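Local coordinates for peptidylprolyl Isomerase (Naegleria fowleri, PDB 6B4P), which probably catalyses the cis-trans isomerisation of peptide bonds preceding proline, as an FKBP-type peptidyl-prolyl isomerase, at residues V75-V83 with F94-Y102. Sequence-based numbering, arbitrary orientation.
Sequences VIRGWDLGV and FEIPSDYAY
Gly78, in the first turn of the helix that begins at Arg77, gives its backbone N-H to the carbonyl O of Tyr100 (N to O 2.9 Å). Helix 77-83 runs at 146° to strand 94-96, their axes 9.4 Å apart at the closest. Glycine suits both close points: the bare CA of Gly78 lets the helix come within 4.1 Å of Ile96 CG2, and Gly82 CA lies 3.5 Å from Phe94 CE1. Water 1 links Arg77 N to Ala101 O.

At the N-cap, Ile76 sets CG2 over one face of the Tyr102 ring, 3.7 Å from its centroid, a CH-pi contact. CG1 lies between the backbone N and the carbonyl carbon (chi1 57°), which sends CD1 to Ala101 CB, 4.1 Å away, while CG2 stays beside the N; a beta-branched residue suits the place because its two arms serve two partners. Arg77 bends at chi3, laying its guanidinium flat on Tyr100, planes 22° apart; NH2 sits over the ring centre and also donates to Asp99 O at 3.1 Å, from above that carbonyl's plane. Water 2 joins Arg77 NE to the same oxygen, and in this conformer the stack and the edge bonds hold the guanidinium flat. Leu81 CD1 meets the edge of the Tyr100 ring, while Ile96 CD1 reaches the indole edge at Trp79 CD1 (3.7 Å).

In FKBP domains the indole of the tryptophan in the first turn of this helix forms the floor of the proline-binding pocket, and Trp79 is consistent with that role, lying edge-to-face with Tyr46 and Phe119. The helix packs across the curved antiparallel sheet, where strand 91-96 pairs with strand 117-126: Trp79 touches Ile121 of that strand, and Ile96 its Phe119.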
ATOM      1  N   VAL A  75       8.879  -2.489  -4.923  1.00 17.29           N
ATOM      2  CA  VAL A  75       7.665  -1.698  -4.991  1.00 15.68           C
ATOM      3  C   VAL A  75       7.977  -0.343  -4.375  1.00 14.48           C
ATOM      4  O   VAL A  75       9.062  -0.125  -3.835  1.00 18.05           O
ATOM      5  CB  VAL A  75       6.481  -2.367  -4.263  1.00 16.90           C
ATOM      6  CG1 VAL A  75       6.077  -3.664  -4.962  1.00 21.54           C
ATOM      7  CG2 VAL A  75       6.840  -2.609  -2.802  1.00 16.62           C
ATOM      8  N   ILE A  76       7.003   0.565  -4.430  1.00 15.36           N
ATOM      9  CA  ILE A  76       7.231   1.884  -3.852  1.00 16.14           C
ATOM     10  C   ILE A  76       7.471   1.762  -2.352  1.00 12.75           C
ATOM     11  O   ILE A  76       6.976   0.840  -1.686  1.00 13.30           O
ATOM     12  CB  ILE A  76       6.069   2.848  -4.150  1.00 12.89           C
ATOM     13  CG1 ILE A  76       4.730   2.293  -3.657  1.00 11.99           C
ATOM     14  CG2 ILE A  76       6.035   3.172  -5.646  1.00 14.29           C
ATOM     15  CD1 ILE A  76       3.571   3.269  -3.845  1.00 17.77           C
ATOM     16  N   ARG A  77       8.248   2.713  -1.818  1.00 16.33           N
ATOM     17  CA  ARG A  77       8.645   2.648  -0.413  0.47 13.95           C
ATOM     18  C   ARG A  77       7.435   2.617   0.511  1.00 15.91           C
ATOM     19  O   ARG A  77       7.443   1.925   1.540  1.00 15.24           O
ATOM     20  CB  ARG A  77       9.547   3.835  -0.078  0.53 17.41           C
ATOM     21  CG  ARG A  77      10.124   3.787   1.321  0.53 22.10           C
ATOM     22  CD  ARG A  77      11.328   4.706   1.426  0.53 26.83           C
ATOM     23  NE  ARG A  77      10.988   6.105   1.181  0.53 30.79           N
ATOM     24  CZ  ARG A  77      10.912   7.028   2.134  0.53 32.84           C
ATOM     25  NH1 ARG A  77      11.152   6.696   3.396  0.53 36.74           N
ATOM     26  NH2 ARG A  77      10.600   8.282   1.830  0.53 29.49           N
ATOM     27  N   GLY A  78       6.384   3.366   0.170  1.00 13.31           N
ATOM     28  CA  GLY A  78       5.193   3.362   1.004  1.00 13.96           C
ATOM     29  C   GLY A  78       4.530   2.003   1.095  1.00 11.50           C
ATOM     30  O   GLY A  78       3.889   1.691   2.103  1.00 13.27           O
ATOM     31  N   TRP A  79       4.667   1.175   0.054  1.00 12.26           N
ATOM     32  CA  TRP A  79       4.156  -0.188   0.137  1.00 10.73           C
ATOM     33  C   TRP A  79       5.060  -1.091   0.975  1.00 13.68           C
ATOM     34  O   TRP A  79       4.559  -1.890   1.774  1.00 15.00           O
ATOM     35  CB  TRP A  79       3.991  -0.782  -1.260  1.00 12.38           C
ATOM     36  CG  TRP A  79       2.696  -0.468  -1.937  1.00 10.81           C
ATOM     37  CD1 TRP A  79       1.901   0.639  -1.765  1.00 14.94           C
ATOM     38  CD2 TRP A  79       2.048  -1.281  -2.904  1.00 11.28           C
ATOM     39  NE1 TRP A  79       0.796   0.548  -2.582  1.00 14.03           N
ATOM     40  CE2 TRP A  79       0.866  -0.621  -3.292  1.00 12.84           C
ATOM     41  CE3 TRP A  79       2.356  -2.520  -3.488  1.00 12.83           C
ATOM     42  CZ2 TRP A  79      -0.011  -1.160  -4.234  1.00 15.54           C
ATOM     43  CZ3 TRP A  79       1.496  -3.041  -4.429  1.00 16.29           C
ATOM     44  CH2 TRP A  79       0.321  -2.362  -4.791  1.00 17.14           C
ATOM     45  N   ASP A  80       6.384  -1.004   0.803  1.00 14.24           N
ATOM     46  CA  ASP A  80       7.266  -1.800   1.653  1.00 15.87           C
ATOM     47  C   ASP A  80       7.042  -1.454   3.123  1.00 16.12           C
ATOM     48  O   ASP A  80       6.881  -2.340   3.967  1.00 17.88           O
ATOM     49  CB  ASP A  80       8.730  -1.571   1.265  1.00 15.72           C
ATOM     50  CG  ASP A  80       9.298  -2.666   0.361  1.00 23.51           C
ATOM     51  OD1 ASP A  80       8.675  -3.735   0.181  1.00 20.61           O
ATOM     52  OD2 ASP A  80      10.403  -2.438  -0.176  1.00 23.43           O
ATOM     53  N   LEU A  81       7.008  -0.159   3.449  1.00 14.22           N
ATOM     54  CA  LEU A  81       6.795   0.226   4.843  1.00 13.24           C
ATOM     55  C   LEU A  81       5.369  -0.057   5.280  1.00 14.33           C
ATOM     56  O   LEU A  81       5.128  -0.508   6.408  1.00 16.69           O
ATOM     57  CB  LEU A  81       7.105   1.708   5.037  1.00 13.12           C
ATOM     58  CG  LEU A  81       8.548   2.167   4.886  1.00 19.88           C
ATOM     59  CD1 LEU A  81       8.636   3.680   5.011  1.00 23.09           C
ATOM     60  CD2 LEU A  81       9.421   1.482   5.932  1.00 22.90           C
ATOM     61  N   GLY A  82       4.405   0.213   4.404  1.00 13.76           N
ATOM     62  CA  GLY A  82       3.011   0.086   4.798  1.00 13.94           C
ATOM     63  C   GLY A  82       2.595  -1.356   5.002  1.00 14.04           C
ATOM     64  O   GLY A  82       1.932  -1.687   5.988  1.00 14.92           O
ATOM     65  N   VAL A  83       2.977  -2.236   4.070  1.00 13.18           N
ATOM     66  CA  VAL A  83       2.593  -3.641   4.210  1.00 13.51           C
ATOM     67  C   VAL A  83       3.318  -4.290   5.389  1.00 12.30           C
ATOM     68  O   VAL A  83       2.733  -5.119   6.094  1.00 14.37           O
ATOM     69  CB  VAL A  83       2.836  -4.386   2.884  1.00 14.02           C
ATOM     70  CG1 VAL A  83       2.534  -5.867   3.037  1.00 16.93           C
ATOM     71  CG2 VAL A  83       1.945  -3.788   1.789  1.00 14.99           C
ATOM     72  N   PHE A  94      -4.233   3.834   2.979  1.00 12.76           N
ATOM     73  CA  PHE A  94      -2.949   4.508   3.103  1.00 13.03           C
ATOM     74  C   PHE A  94      -2.936   5.813   2.328  1.00 14.46           C
ATOM     75  O   PHE A  94      -3.375   5.869   1.178  1.00 15.73           O
ATOM     76  CB  PHE A  94      -1.813   3.626   2.572  1.00 14.74           C
ATOM     77  CG  PHE A  94      -1.566   2.387   3.376  1.00 13.20           C
ATOM     78  CD1 PHE A  94      -0.536   2.342   4.300  1.00 15.45           C
ATOM     79  CD2 PHE A  94      -2.343   1.250   3.184  1.00 14.09           C
ATOM     80  CE1 PHE A  94      -0.290   1.174   5.035  1.00 16.26           C
ATOM     81  CE2 PHE A  94      -2.088   0.080   3.915  1.00 17.19           C
ATOM     82  CZ  PHE A  94      -1.064   0.052   4.837  1.00 14.69           C
ATOM     83  N   GLU A  95      -2.399   6.857   2.956  1.00 13.36           N
ATOM     84  CA  GLU A  95      -1.985   8.063   2.254  1.00 12.94           C
ATOM     85  C   GLU A  95      -0.482   7.989   2.039  1.00 15.59           C
ATOM     86  O   GLU A  95       0.281   7.906   3.012  1.00 13.90           O
ATOM     87  CB  GLU A  95      -2.353   9.309   3.047  1.00 13.02           C
ATOM     88  CG  GLU A  95      -2.003  10.581   2.307  1.00 13.42           C
ATOM     89  CD  GLU A  95      -2.687  11.805   2.884  1.00 17.05           C
ATOM     90  OE1 GLU A  95      -3.936  11.820   2.962  1.00 18.84           O
ATOM     91  OE2 GLU A  95      -1.967  12.730   3.301  1.00 20.04           O
ATOM     92  N   ILE A  96      -0.055   8.039   0.784  1.00 12.57           N
ATOM     93  CA  ILE A  96       1.337   7.821   0.420  1.00 12.44           C
ATOM     94  C   ILE A  96       1.846   9.054  -0.315  1.00 12.50           C
ATOM     95  O   ILE A  96       1.619   9.210  -1.515  1.00 14.64           O
ATOM     96  CB  ILE A  96       1.495   6.556  -0.438  1.00 12.75           C
ATOM     97  CG1 ILE A  96       0.907   5.352   0.306  1.00 12.73           C
ATOM     98  CG2 ILE A  96       2.965   6.299  -0.735  1.00 14.50           C
ATOM     99  CD1 ILE A  96       1.266   3.993  -0.307  1.00 15.62           C
ATOM    100  N   PRO A  97       2.574   9.939   0.371  1.00 14.68           N
ATOM    101  CA  PRO A  97       3.169  11.099  -0.303  1.00 15.79           C
ATOM    102  C   PRO A  97       4.076  10.684  -1.451  1.00 15.31           C
ATOM    103  O   PRO A  97       4.583   9.559  -1.516  1.00 14.27           O
ATOM    104  CB  PRO A  97       3.966  11.793   0.816  1.00 18.73           C
ATOM    105  CG  PRO A  97       3.326  11.303   2.098  1.00 19.57           C
ATOM    106  CD  PRO A  97       2.912   9.897   1.807  1.00 14.61           C
ATOM    107  N   SER A  98       4.275  11.631  -2.374  1.00 19.20           N
ATOM    108  CA  SER A  98       5.048  11.347  -3.576  1.00 17.33           C
ATOM    109  C   SER A  98       6.463  10.890  -3.243  1.00 19.16           C
ATOM    110  O   SER A  98       7.015  10.031  -3.946  1.00 17.62           O
ATOM    111  CB  SER A  98       5.073  12.577  -4.491  1.00 21.17           C
ATOM    112  OG  SER A  98       5.738  13.665  -3.878  1.00 23.91           O
ATOM    113  N   ASP A  99       7.047  11.404  -2.160  1.00 20.81           N
ATOM    114  CA  ASP A  99       8.390  10.952  -1.819  1.00 20.74           C
ATOM    115  C   ASP A  99       8.405   9.548  -1.222  1.00 19.57           C
ATOM    116  O   ASP A  99       9.498   9.029  -0.950  1.00 24.94           O
ATOM    117  CB  ASP A  99       9.090  11.951  -0.883  1.00 25.16           C
ATOM    118  CG  ASP A  99       8.296  12.271   0.370  1.00 28.83           C
ATOM    119  OD1 ASP A  99       7.056  12.297   0.324  1.00 29.88           O
ATOM    120  OD2 ASP A  99       8.931  12.534   1.416  1.00 38.99           O
ATOM    121  N   TYR A 100       7.239   8.935  -1.013  1.00 15.41           N
ATOM    122  CA  TYR A 100       7.137   7.518  -0.682  1.00 14.83           C
ATOM    123  C   TYR A 100       6.579   6.722  -1.851  1.00 15.04           C
ATOM    124  O   TYR A 100       6.289   5.529  -1.701  1.00 15.23           O
ATOM    125  CB  TYR A 100       6.267   7.305   0.569  1.00 14.83           C
ATOM    126  CG  TYR A 100       6.879   7.829   1.847  1.00 15.68           C
ATOM    127  CD1 TYR A 100       7.577   6.989   2.704  1.00 18.74           C
ATOM    128  CD2 TYR A 100       6.774   9.174   2.189  1.00 15.19           C
ATOM    129  CE1 TYR A 100       8.145   7.475   3.874  1.00 22.60           C
ATOM    130  CE2 TYR A 100       7.329   9.657   3.348  1.00 21.46           C
ATOM    131  CZ  TYR A 100       8.019   8.808   4.184  1.00 22.67           C
ATOM    132  OH  TYR A 100       8.574   9.307   5.339  1.00 27.61           O
ATOM    133  N   ALA A 101       6.389   7.366  -3.005  1.00 14.69           N
ATOM    134  CA  ALA A 101       5.813   6.701  -4.168  1.00 14.51           C
ATOM    135  C   ALA A 101       6.732   6.920  -5.366  1.00 14.74           C
ATOM    136  O   ALA A 101       7.880   6.468  -5.349  1.00 18.09           O
ATOM    137  CB  ALA A 101       4.391   7.207  -4.435  1.00 16.48           C
ATOM    138  N   TYR A 102       6.265   7.624  -6.397  1.00 14.36           N
ATOM    139  CA  TYR A 102       7.056   7.796  -7.608  1.00 15.38           C
ATOM    140  C   TYR A 102       7.734   9.155  -7.689  1.00 18.39           C
ATOM    141  O   TYR A 102       8.347   9.468  -8.715  1.00 17.85           O
ATOM    142  CB  TYR A 102       6.191   7.542  -8.844  1.00 15.37           C
ATOM    143  CG  TYR A 102       5.674   6.121  -8.881  1.00 13.47           C
ATOM    144  CD1 TYR A 102       4.351   5.829  -8.539  1.00 16.30           C
ATOM    145  CD2 TYR A 102       6.509   5.063  -9.215  1.00 14.46           C
ATOM    146  CE1 TYR A 102       3.877   4.525  -8.553  1.00 17.09           C
ATOM    147  CE2 TYR A 102       6.039   3.757  -9.237  1.00 15.73           C
ATOM    148  CZ  TYR A 102       4.726   3.492  -8.899  1.00 15.64           C
ATOM    149  OH  TYR A 102       4.259   2.201  -8.906  1.00 17.48           O
TER
HETATM  150  O   HOH W   1       9.252   4.911  -3.598  1.00 19.46           O
HETATM  151  O   HOH W   2      10.918   6.509  -1.879  1.00 29.09           O